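Local coordinates for uncharacterized protein (Listeria monocytogenes, PDB 3MAB) that is of unknown function but is a small all-helical protein of the TfoX C-terminal domain family, in the helix-hairpin-helix clan, at residues 35-40 against 75-80. The protein carries 2 engineered substitutions. Numbering follows the deposited sequence.
Sequences GSKEAF and KIELKK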
ATOM      1  N   GLY B  35      11.651  -8.848   1.550  1.00 11.53           N
ATOM      2  CA  GLY B  35      11.696  -7.467   1.953  1.00 12.02           C
ATOM      3  C   GLY B  35      12.096  -6.488   0.878  1.00 10.62           C
ATOM      4  O   GLY B  35      12.574  -6.855  -0.223  1.00 10.08           O
ATOM      5  N   SER B  36      11.922  -5.196   1.183  1.00 11.05           N
ATOM      6  CA  SER B  36      12.043  -4.180   0.165  1.00 10.87           C
ATOM      7  C   SER B  36      13.472  -3.993  -0.304  1.00  9.16           C
ATOM      8  O   SER B  36      13.695  -3.757  -1.493  1.00  9.71           O
ATOM      9  CB  SER B  36      11.476  -2.861   0.609  1.00 10.81           C
ATOM     10  OG  SER B  36      12.177  -2.360   1.724  1.00 12.27           O
ATOM     11  N   LYS B  37      14.455  -4.043   0.599  1.00  8.90           N
ATOM     12  CA  LYS B  37      15.830  -3.778   0.189  1.00  8.70           C
ATOM     13  C   LYS B  37      16.345  -4.878  -0.748  1.00  8.62           C
ATOM     14  O   LYS B  37      16.954  -4.598  -1.785  1.00 10.21           O
ATOM     15  CB  LYS B  37      16.750  -3.630   1.384  1.00 10.70           C
ATOM     16  CG  LYS B  37      16.462  -2.345   2.196  1.00 12.15           C
ATOM     17  CD  LYS B  37      17.489  -2.297   3.352  1.00 18.02           C
ATOM     18  CE  LYS B  37      17.206  -1.149   4.306  1.00 22.59           C
ATOM     19  NZ  LYS B  37      17.693  -1.435   5.701  1.00 23.20           N
ATOM     20  N   GLU B  38      16.098  -6.133  -0.376  1.00 11.04           N
ATOM     21  CA  GLU B  38      16.520  -7.244  -1.245  1.00 10.01           C
ATOM     22  C   GLU B  38      15.750  -7.170  -2.593  1.00 10.47           C
ATOM     23  O   GLU B  38      16.336  -7.333  -3.640  1.00 10.95           O
ATOM     24  CB  GLU B  38      16.287  -8.595  -0.603  1.00 11.01           C
ATOM     25  CG  GLU B  38      16.697  -9.703  -1.589  1.00 17.64           C
ATOM     26  CD  GLU B  38      16.710 -11.098  -1.065  1.00 20.12           C
ATOM     27  OE1 GLU B  38      16.894 -11.353   0.146  1.00 18.07           O
ATOM     28  OE2 GLU B  38      16.538 -12.022  -1.919  1.00 23.37           O
ATOM     29  N   ALA B  39      14.450  -6.931  -2.551  1.00  9.28           N
ATOM     30  CA  ALA B  39      13.675  -6.880  -3.797  1.00  9.21           C
ATOM     31  C   ALA B  39      14.206  -5.754  -4.697  1.00  8.49           C
ATOM     32  O   ALA B  39      14.404  -5.927  -5.900  1.00  9.77           O
ATOM     33  CB  ALA B  39      12.218  -6.716  -3.489  1.00 10.47           C
ATOM     34  N   PHE B  40      14.478  -4.611  -4.096  1.00  7.16           N
ATOM     35  CA  PHE B  40      15.037  -3.480  -4.828  1.00  8.29           C
ATOM     36  C   PHE B  40      16.369  -3.859  -5.450  1.00  7.90           C
ATOM     37  O   PHE B  40      16.581  -3.568  -6.611  1.00  9.35           O
ATOM     38  CB  PHE B  40      15.205  -2.236  -3.954  1.00  9.49           C
ATOM     39  CG  PHE B  40      15.752  -1.079  -4.681  1.00 10.13           C
ATOM     40  CD1 PHE B  40      14.899  -0.240  -5.345  1.00  9.66           C
ATOM     41  CD2 PHE B  40      17.108  -0.807  -4.748  1.00 11.07           C
ATOM     42  CE1 PHE B  40      15.358   0.805  -6.079  1.00 12.32           C
ATOM     43  CE2 PHE B  40      17.554   0.286  -5.496  1.00 13.97           C
ATOM     44  CZ  PHE B  40      16.662   1.082  -6.141  1.00 13.94           C
ATOM     45  N   LYS B  75      11.680   6.054   6.068  1.00 11.06           N
ATOM     46  CA  LYS B  75      12.070   6.760   4.842  1.00 11.80           C
ATOM     47  C   LYS B  75      13.565   7.134   4.858  1.00 11.50           C
ATOM     48  O   LYS B  75      14.273   6.982   3.837  1.00 12.22           O
ATOM     49  CB  LYS B  75      11.264   8.013   4.652  1.00 14.00           C
ATOM     50  CG  LYS B  75       9.815   7.806   4.335  1.00 17.17           C
ATOM     51  CD  LYS B  75       9.163   9.187   4.100  1.00 22.97           C
ATOM     52  CE  LYS B  75       7.691   9.103   3.961  1.00 25.16           C
ATOM     53  NZ  LYS B  75       7.048  10.296   4.585  1.00 32.01           N
ATOM     54  N   ILE B  76      14.057   7.606   6.014  1.00 11.61           N
ATOM     55  CA  ILE B  76      15.467   7.945   6.142  1.00 12.76           C
ATOM     56  C   ILE B  76      16.334   6.715   6.008  1.00 11.06           C
ATOM     57  O   ILE B  76      17.392   6.760   5.375  1.00 12.18           O
ATOM     58  CB  ILE B  76      15.718   8.785   7.425  1.00 12.49           C
ATOM     59  CG1 ILE B  76      15.134  10.179   7.187  1.00 15.40           C
ATOM     60  CG2 ILE B  76      17.229   8.832   7.768  1.00 15.78           C
ATOM     61  CD1 ILE B  76      14.972  10.989   8.461  1.00 17.23           C
ATOM     62  N   GLU B  77      15.940   5.590   6.587  1.00 11.03           N
ATOM     63  CA  GLU B  77      16.663   4.335   6.468  1.00 11.86           C
ATOM     64  C   GLU B  77      16.802   3.929   4.994  1.00 10.99           C
ATOM     65  O   GLU B  77      17.899   3.522   4.508  1.00 11.29           O
ATOM     66  CB  GLU B  77      15.931   3.265   7.290  1.00 13.20           C
ATOM     67  CG  GLU B  77      16.516   1.865   7.153  1.00 17.55           C
ATOM     68  CD  GLU B  77      15.664   0.796   7.766  1.00 19.46           C
ATOM     69  OE1 GLU B  77      14.611   1.103   8.349  1.00 20.99           O
ATOM     70  OE2 GLU B  77      16.085  -0.375   7.688  1.00 25.33           O
ATOM     71  N   LEU B  78      15.724   4.073   4.230  1.00 10.22           N
ATOM     72  CA  LEU B  78      15.723   3.644   2.859  1.00  9.32           C
ATOM     73  C   LEU B  78      16.590   4.589   2.050  1.00  9.80           C
ATOM     74  O   LEU B  78      17.320   4.154   1.157  1.00  9.96           O
ATOM     75  CB  LEU B  78      14.284   3.596   2.321  1.00 10.34           C
ATOM     76  CG  LEU B  78      13.397   2.547   2.980  1.00  8.50           C
ATOM     77  CD1 LEU B  78      11.979   2.742   2.509  1.00 11.58           C
ATOM     78  CD2 LEU B  78      13.819   1.122   2.757  1.00 13.16           C
ATOM     79  N   LYS B  79      16.496   5.879   2.319  1.00 10.61           N
ATOM     80  CA  LYS B  79      17.340   6.872   1.621  1.00 11.91           C
ATOM     81  C   LYS B  79      18.818   6.623   1.871  1.00 11.62           C
ATOM     82  O   LYS B  79      19.639   6.710   0.920  1.00 12.00           O
ATOM     83  CB  LYS B  79      16.976   8.279   2.066  1.00 13.53           C
ATOM     84  CG  LYS B  79      17.704   9.293   1.293  1.00 21.71           C
ATOM     85  CD  LYS B  79      17.297  10.730   1.629  1.00 27.88           C
ATOM     86  CE  LYS B  79      16.045  11.173   0.883  1.00 29.97           C
ATOM     87  NZ  LYS B  79      15.965  12.664   0.738  1.00 34.89           N
ATOM     88  N   LYS B  80      19.187   6.294   3.088  1.00 11.56           N
ATOM     89  CA  LYS B  80      20.600   6.018   3.380  1.00 14.23           C
ATOM     90  C   LYS B  80      21.058   4.824   2.549  1.00 13.34           C
ATOM     91  O   LYS B  80      22.160   4.824   2.022  1.00 12.99           O
ATOM     92  CB  LYS B  80      20.800   5.755   4.852  1.00 15.34           C
ATOM     93  CG  LYS B  80      20.657   6.934   5.704  1.00 22.02           C
ATOM     94  CD  LYS B  80      21.304   8.228   5.175  1.00 28.55           C
ATOM     95  CE  LYS B  80      20.401   9.454   5.495  1.00 31.99           C
ATOM     96  NZ  LYS B  80      18.997   9.327   4.943  1.00 28.85           N
TER
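K37 and E77 make the one salt bridge between 35-40 and 75-80: K37 NZ donates to E77 OE2 at 2.8 Å. The ammonium comes to the anti side of that oxygen, 21° out of the carboxylate plane, and the two side chains cross at about a right angle. Both chains are extended beyond CG; chi1 of E77 (175°) sets CG opposite the backbone N, and the rest of the chain carries OE2 to K37. Its other oxygen, OE1, pairs with K74, so the carboxylate is shared between two lysines. This is the loose, partly exposed side of the contact, where only the ends of long chains meet. The axes of 35-40 and 75-80 run nearly parallel (26°) yet approach only to 11.6 Å, and just 148 Å² is buried; helices 28-46 and 72-85 of this all-helical TfoX C-terminal domain therefore meet here through side chains. The tighter packing is on the buried side, where a methyl of L78, CD2, rests 4.0 Å from the hydroxyl oxygen OG of S36, a light van der Waals contact. Helix 52-63 packs against both residues: L58 touches S36, whose hydroxyl is hydrogen-bonded with E59, while Y56 and E59 lie on L78.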